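Local coordinates for protein MgGH51 (Meripilus giganteus, PDB 6ZPV) that acts as a GH51 alpha-L-arabinofuranosidase, a fungal glycosidase that hydrolyses terminal non-reducing alpha-L-arabinofuranosyl residues from arabinose-containing glycans, at residues Ala312-Asn317 against Ser326-Leu331; Thr368-Gln373 against Ile377-Thr382. One frame throughout, in Å; residues are numbered along the deposited sequence.

Contact 1: residues Ala312-Asn317 against Ser326-Leu331; sequences AIDQIN and SAPAAL
The Asn317 amide lies broadside to Ser326, whose OG sits over it, 3.8 Å from Asn317 CG and nearer still to CB. The ring of Pro328 turns its CB–CG border to segment 312-317 of helix 306-320: CB rests 3.3 Å from Asp314 O, and CG meets Asp314 CB at 3.8 Å. The Asp314 carboxylate only skirts the ring, OD1 standing 4.1 Å from Pro328 CG. Beyond the proline, the methyl CB of Ala329 lies 3.6 Å from Asn317 O. This contact is van der Waals packing; its one side-chain hydrogen bond stays within 326-331. There Ser326, the N-cap, takes the N-H of Ala329 on OG (3.2 Å, 158°), its chi1 of 74° turning OG back over the first turn to meet that N-H. An alanine here would lack OG and would probably leave Ala329 N without its capping acceptor and Asn317 CB with less packed against it. The segment axes approach to 8.2 Å at 32°. Asp314 also lies close to a bound N-acetylglucosamine, and Phe318 extends the packing against Pro328 and Leu331. Two consecutive helices thus pair side by side on the outer surface of the (beta/alpha)8 barrel expected for GH51.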
loop_
_atom_site.group_PDB
_atom_site.type_symbol
_atom_site.label_atom_id
_atom_site.label_comp_id
_atom_site.label_asym_id
_atom_site.label_seq_id
_atom_site.Cartn_x
_atom_site.Cartn_y
_atom_site.Cartn_z
ATOM N N ALA A 312 -4.679 17.087 13.572
ATOM C CA ALA A 312 -4.132 15.772 13.913
ATOM C C ALA A 312 -4.867 15.136 15.091
ATOM O O ALA A 312 -5.084 13.922 15.092
ATOM C CB ALA A 312 -2.650 15.890 14.229
ATOM N N ILE A 313 -5.256 15.936 16.102
ATOM C CA ILE A 313 -6.128 15.417 17.171
ATOM C C ILE A 313 -7.444 14.891 16.606
ATOM O O ILE A 313 -7.901 13.796 16.983
ATOM C CB ILE A 313 -6.325 16.499 18.242
ATOM C CG1 ILE A 313 -5.031 16.762 19.001
ATOM C CG2 ILE A 313 -7.441 16.116 19.196
ATOM C CD1 ILE A 313 -5.047 17.979 19.875
ATOM N N ASP A 314 -8.051 15.658 15.697
ATOM C CA ASP A 314 -9.301 15.237 15.056
ATOM C C ASP A 314 -9.117 13.902 14.340
ATOM O O ASP A 314 -9.967 13.008 14.462
ATOM C CB ASP A 314 -9.761 16.303 14.061
ATOM C CG ASP A 314 -10.167 17.646 14.618
ATOM O OD1 ASP A 314 -10.410 17.752 15.836
ATOM O OD2 ASP A 314 -10.187 18.601 13.792
ATOM N N GLN A 315 -8.020 13.762 13.593
ATOM C CA GLN A 315 -7.724 12.510 12.878
ATOM C C GLN A 315 -7.678 11.305 13.822
ATOM O O GLN A 315 -8.246 10.264 13.548
ATOM C CB GLN A 315 -6.381 12.712 12.147
ATOM C CG GLN A 315 -5.939 11.507 11.326
ATOM C CD GLN A 315 -4.609 11.753 10.650
ATOM O OE1 GLN A 315 -4.265 12.898 10.329
ATOM N NE2 GLN A 315 -3.840 10.657 10.402
ATOM N N ILE A 316 -6.975 11.490 14.929
ATOM C CA ILE A 316 -6.861 10.410 15.921
ATOM C C ILE A 316 -8.217 10.132 16.582
ATOM O O ILE A 316 -8.607 8.956 16.754
ATOM C CB ILE A 316 -5.747 10.706 16.927
ATOM C CG1 ILE A 316 -4.383 10.741 16.235
ATOM C CG2 ILE A 316 -5.791 9.697 18.078
ATOM C CD1 ILE A 316 -3.263 11.362 17.043
ATOM N N ASN A 317 -8.975 11.181 16.897
ATOM C CA ASN A 317 -10.318 10.960 17.471
ATOM C C ASN A 317 -11.216 10.200 16.510
ATOM O O ASN A 317 -12.037 9.395 16.945
ATOM C CB ASN A 317 -10.962 12.292 17.893
ATOM C CG ASN A 317 -10.496 12.764 19.261
ATOM O OD1 ASN A 317 -10.104 11.914 20.069
ATOM N ND2 ASN A 317 -10.584 14.087 19.463
ATOM N N SER A 326 -16.522 13.777 20.808
ATOM C CA SER A 326 -15.951 14.599 19.747
ATOM C C SER A 326 -16.748 14.414 18.470
ATOM O O SER A 326 -17.299 13.342 18.222
ATOM C CB SER A 326 -14.467 14.363 19.488
ATOM O OG SER A 326 -14.257 13.120 18.815
ATOM N N ALA A 327 -16.695 15.414 17.609
ATOM C CA ALA A 327 -17.326 15.327 16.296
ATOM C C ALA A 327 -16.674 14.253 15.416
ATOM O O ALA A 327 -17.406 13.495 14.749
ATOM C CB ALA A 327 -17.439 16.660 15.611
ATOM N N PRO A 328 -15.338 14.151 15.334
ATOM C CA PRO A 328 -14.771 13.106 14.475
ATOM C C PRO A 328 -15.184 11.694 14.936
ATOM O O PRO A 328 -15.441 10.840 14.081
ATOM C CB PRO A 328 -13.267 13.361 14.533
ATOM C CG PRO A 328 -13.194 14.852 14.860
ATOM C CD PRO A 328 -14.314 15.073 15.831
ATOM N N ALA A 329 -15.219 11.465 16.238
ATOM C CA ALA A 329 -15.629 10.114 16.716
ATOM C C ALA A 329 -17.109 9.912 16.398
ATOM O O ALA A 329 -17.507 8.790 16.057
ATOM C CB ALA A 329 -15.335 10.009 18.198
ATOM N N ALA A 330 -17.944 10.920 16.593
ATOM C CA ALA A 330 -19.374 10.791 16.226
ATOM C C ALA A 330 -19.518 10.473 14.761
ATOM O O ALA A 330 -20.418 9.736 14.368
ATOM C CB ALA A 330 -20.129 12.047 16.617
ATOM N N LEU A 331 -18.626 11.041 13.943
ATOM C CA LEU A 331 -18.659 10.806 12.506
ATOM C C LEU A 331 -18.336 9.342 12.192
ATOM O O LEU A 331 -19.013 8.700 11.372
ATOM C CB LEU A 331 -17.672 11.749 11.820
ATOM C CG LEU A 331 -17.611 11.669 10.289
ATOM C CD1 LEU A 331 -18.933 12.045 9.655
ATOM C CD2 LEU A 331 -16.508 12.542 9.761
#

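Contact 2: residues Thr368-Gln373 against Ile377-Thr382; sequences TALQAQ and IRFIAT
Leu370 and Gln371 of helix 359-373 meet Phe379 of the following strand, closing the second half of a beta-alpha-beta unit in the parallel barrel, in which strand 345-348 runs beside 378-381. The Leu370 side chain stands nearly perpendicular to that of Phe379, with Leu370 CB 3.7 Å from Phe379 CZ at an oblique approach. Gln371 instead runs antiparallel alongside the phenylalanine, their amide and ring planes 75° apart, and NE2 comes in at the ring's edge, 3.5 Å from CE2. One face of that ring carries CG2 of Ile377, 3.6 Å above the plane and displaced from the ring centre. Gln371 reaches across because its chain, leaving with CG anti to the backbone N, bends at chi2 (84°) and brings the amide against the carbonyl of Ile377, just before the strand. A water sits 2.8 Å from Gln371 OE1 and accepts from Phe379 N. NE2 donates to Phe374 O in the intervening turn as well as to Ile377 O, a double grip that probably holds the amide's turn. Outside the pair, Trp363 and Val346 pack on Phe379. The direct bond, Gln371 NE2 to Ile377 O, is 2.8 Å long and nearly straight at 175°, in both the carbonyl and amide planes.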
loop_
_atom_site.group_PDB
_atom_site.type_symbol
_atom_site.label_atom_id
_atom_site.label_comp_id
_atom_site.label_asym_id
_atom_site.label_seq_id
_atom_site.Cartn_x
_atom_site.Cartn_y
_atom_site.Cartn_z
ATOM N N THR A 368 3.590 17.337 22.499
ATOM C CA THR A 368 3.091 17.794 23.808
ATOM C C THR A 368 1.540 17.761 23.785
ATOM O O THR A 368 0.886 17.268 24.718
ATOM C CB THR A 368 3.639 19.179 24.171
ATOM O OG1 THR A 368 5.065 19.098 24.265
ATOM C CG2 THR A 368 3.098 19.683 25.483
ATOM N N ALA A 369 0.959 18.336 22.717
ATOM C CA ALA A 369 -0.515 18.381 22.599
ATOM C C ALA A 369 -1.120 16.987 22.431
ATOM O O ALA A 369 -2.124 16.646 23.093
ATOM C CB ALA A 369 -0.917 19.291 21.485
ATOM N N LEU A 370 -0.580 16.215 21.477
ATOM C CA LEU A 370 -1.187 14.928 21.160
ATOM C C LEU A 370 -0.997 13.913 22.295
ATOM O O LEU A 370 -1.923 13.138 22.583
ATOM C CB LEU A 370 -0.637 14.413 19.826
ATOM C CG LEU A 370 -1.338 14.899 18.561
ATOM C CD1 LEU A 370 -1.396 16.419 18.400
ATOM C CD2 LEU A 370 -0.721 14.283 17.347
ATOM N N GLN A 371 0.179 13.910 22.936
ATOM C CA GLN A 371 0.361 12.965 24.053
ATOM C C GLN A 371 -0.578 13.333 25.217
ATOM O O GLN A 371 -1.056 12.429 25.896
ATOM C CB GLN A 371 1.816 12.971 24.522
ATOM C CG GLN A 371 2.134 11.834 25.504
ATOM C CD GLN A 371 2.467 10.544 24.801
ATOM O OE1 GLN A 371 3.641 10.351 24.426
ATOM N NE2 GLN A 371 1.447 9.719 24.534
ATOM N N ALA A 372 -0.824 14.614 25.448
ATOM C CA ALA A 372 -1.741 14.981 26.554
ATOM C C ALA A 372 -3.158 14.518 26.219
ATOM O O ALA A 372 -3.887 14.075 27.129
ATOM C CB ALA A 372 -1.732 16.491 26.781
ATOM N N GLN A 373 -3.573 14.575 24.964
ATOM C CA GLN A 373 -4.903 14.064 24.582
ATOM C C GLN A 373 -4.928 12.548 24.603
ATOM O O GLN A 373 -5.993 11.962 24.973
ATOM C CB GLN A 373 -5.230 14.519 23.154
ATOM C CG GLN A 373 -5.501 15.974 23.003
ATOM C CD GLN A 373 -6.748 16.453 23.686
ATOM O OE1 GLN A 373 -7.763 15.746 23.766
ATOM N NE2 GLN A 373 -6.515 17.490 24.454
ATOM N N ILE A 377 -0.850 6.490 23.521
ATOM C CA ILE A 377 -0.245 6.325 22.182
ATOM C C ILE A 377 1.265 6.516 22.226
ATOM O O ILE A 377 1.741 7.355 22.974
ATOM C CB ILE A 377 -0.896 7.252 21.160
ATOM C CG1 ILE A 377 -2.350 6.814 20.951
ATOM C CG2 ILE A 377 -0.125 7.282 19.847
ATOM C CD1 ILE A 377 -3.090 7.699 19.950
ATOM N N ARG A 378 2.002 5.698 21.490
ATOM C CA ARG A 378 3.442 5.876 21.365
ATOM C C ARG A 378 3.746 6.676 20.100
ATOM O O ARG A 378 3.386 6.269 18.994
ATOM C CB ARG A 378 4.167 4.528 21.338
ATOM C CG ARG A 378 5.666 4.598 21.537
ATOM C CD ARG A 378 6.356 3.246 21.393
ATOM N NE ARG A 378 7.719 3.236 21.914
ATOM C CZ ARG A 378 8.121 2.661 23.031
ATOM N NH1 ARG A 378 7.254 2.122 23.887
ATOM N NH2 ARG A 378 9.438 2.721 23.345
ATOM N N PHE A 379 4.403 7.813 20.252
ATOM C CA PHE A 379 4.709 8.721 19.146
ATOM C C PHE A 379 6.098 8.469 18.599
ATOM O O PHE A 379 7.091 8.396 19.349
ATOM C CB PHE A 379 4.509 10.187 19.557
ATOM C CG PHE A 379 3.041 10.500 19.795
ATOM C CD1 PHE A 379 2.219 10.811 18.712
ATOM C CD2 PHE A 379 2.464 10.374 21.039
ATOM C CE1 PHE A 379 0.857 11.017 18.880
ATOM C CE2 PHE A 379 1.099 10.544 21.200
ATOM C CZ PHE A 379 0.295 10.854 20.131
ATOM N N ILE A 380 6.208 8.396 17.273
ATOM C CA ILE A 380 7.467 8.033 16.577
ATOM C C ILE A 380 8.029 9.269 15.875
ATOM O O ILE A 380 7.326 9.900 15.054
ATOM C CB ILE A 380 7.199 6.908 15.564
ATOM C CG1 ILE A 380 6.507 5.695 16.167
ATOM C CG2 ILE A 380 8.472 6.550 14.875
ATOM C CD1 ILE A 380 5.870 4.777 15.192
ATOM N N ALA A 381 9.297 9.583 16.155
ATOM C CA ALA A 381 10.025 10.695 15.551
ATOM C C ALA A 381 10.651 10.254 14.214
ATOM O O ALA A 381 11.044 9.082 14.060
ATOM C CB ALA A 381 11.058 11.198 16.521
ATOM N N THR A 382 10.840 11.238 13.322
ATOM C CA THR A 382 11.280 10.924 11.975
ATOM C C THR A 382 12.596 11.575 11.581
ATOM O O THR A 382 13.095 11.337 10.464
ATOM C CB THR A 382 10.203 11.362 10.962
ATOM O OG1 THR A 382 10.246 12.784 10.942
ATOM C CG2 THR A 382 8.838 10.806 11.270
HETATM O O HOH W 1 5.170 8.511 23.037
#

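How the contacts relate
Contact 1 is a surface contact between two successive helices, whereas contact 2 is largely buried and ties a helix to the next strand of the barrel. The two follow one another along the chain, their centres about 16 Å apart, and share no element, yet helix 306-320 of contact 1 packs against helix 359-373 of contact 2. Its outer side meets 326-331, while Ile313 and Ile316 turn to contact 2: Ile313 CD1 touches Gln373 CG at 3.7 Å and Ile316 CG2 reaches Ile377 CD1 at 3.8 Å. Chemistry follows place: contact 1 rests on van der Waals packing of small and polar side chains and backbone carbonyls near solvent and glycan, contact 2 on a buried phenylalanine with a glutamine amide satisfying backbone groups.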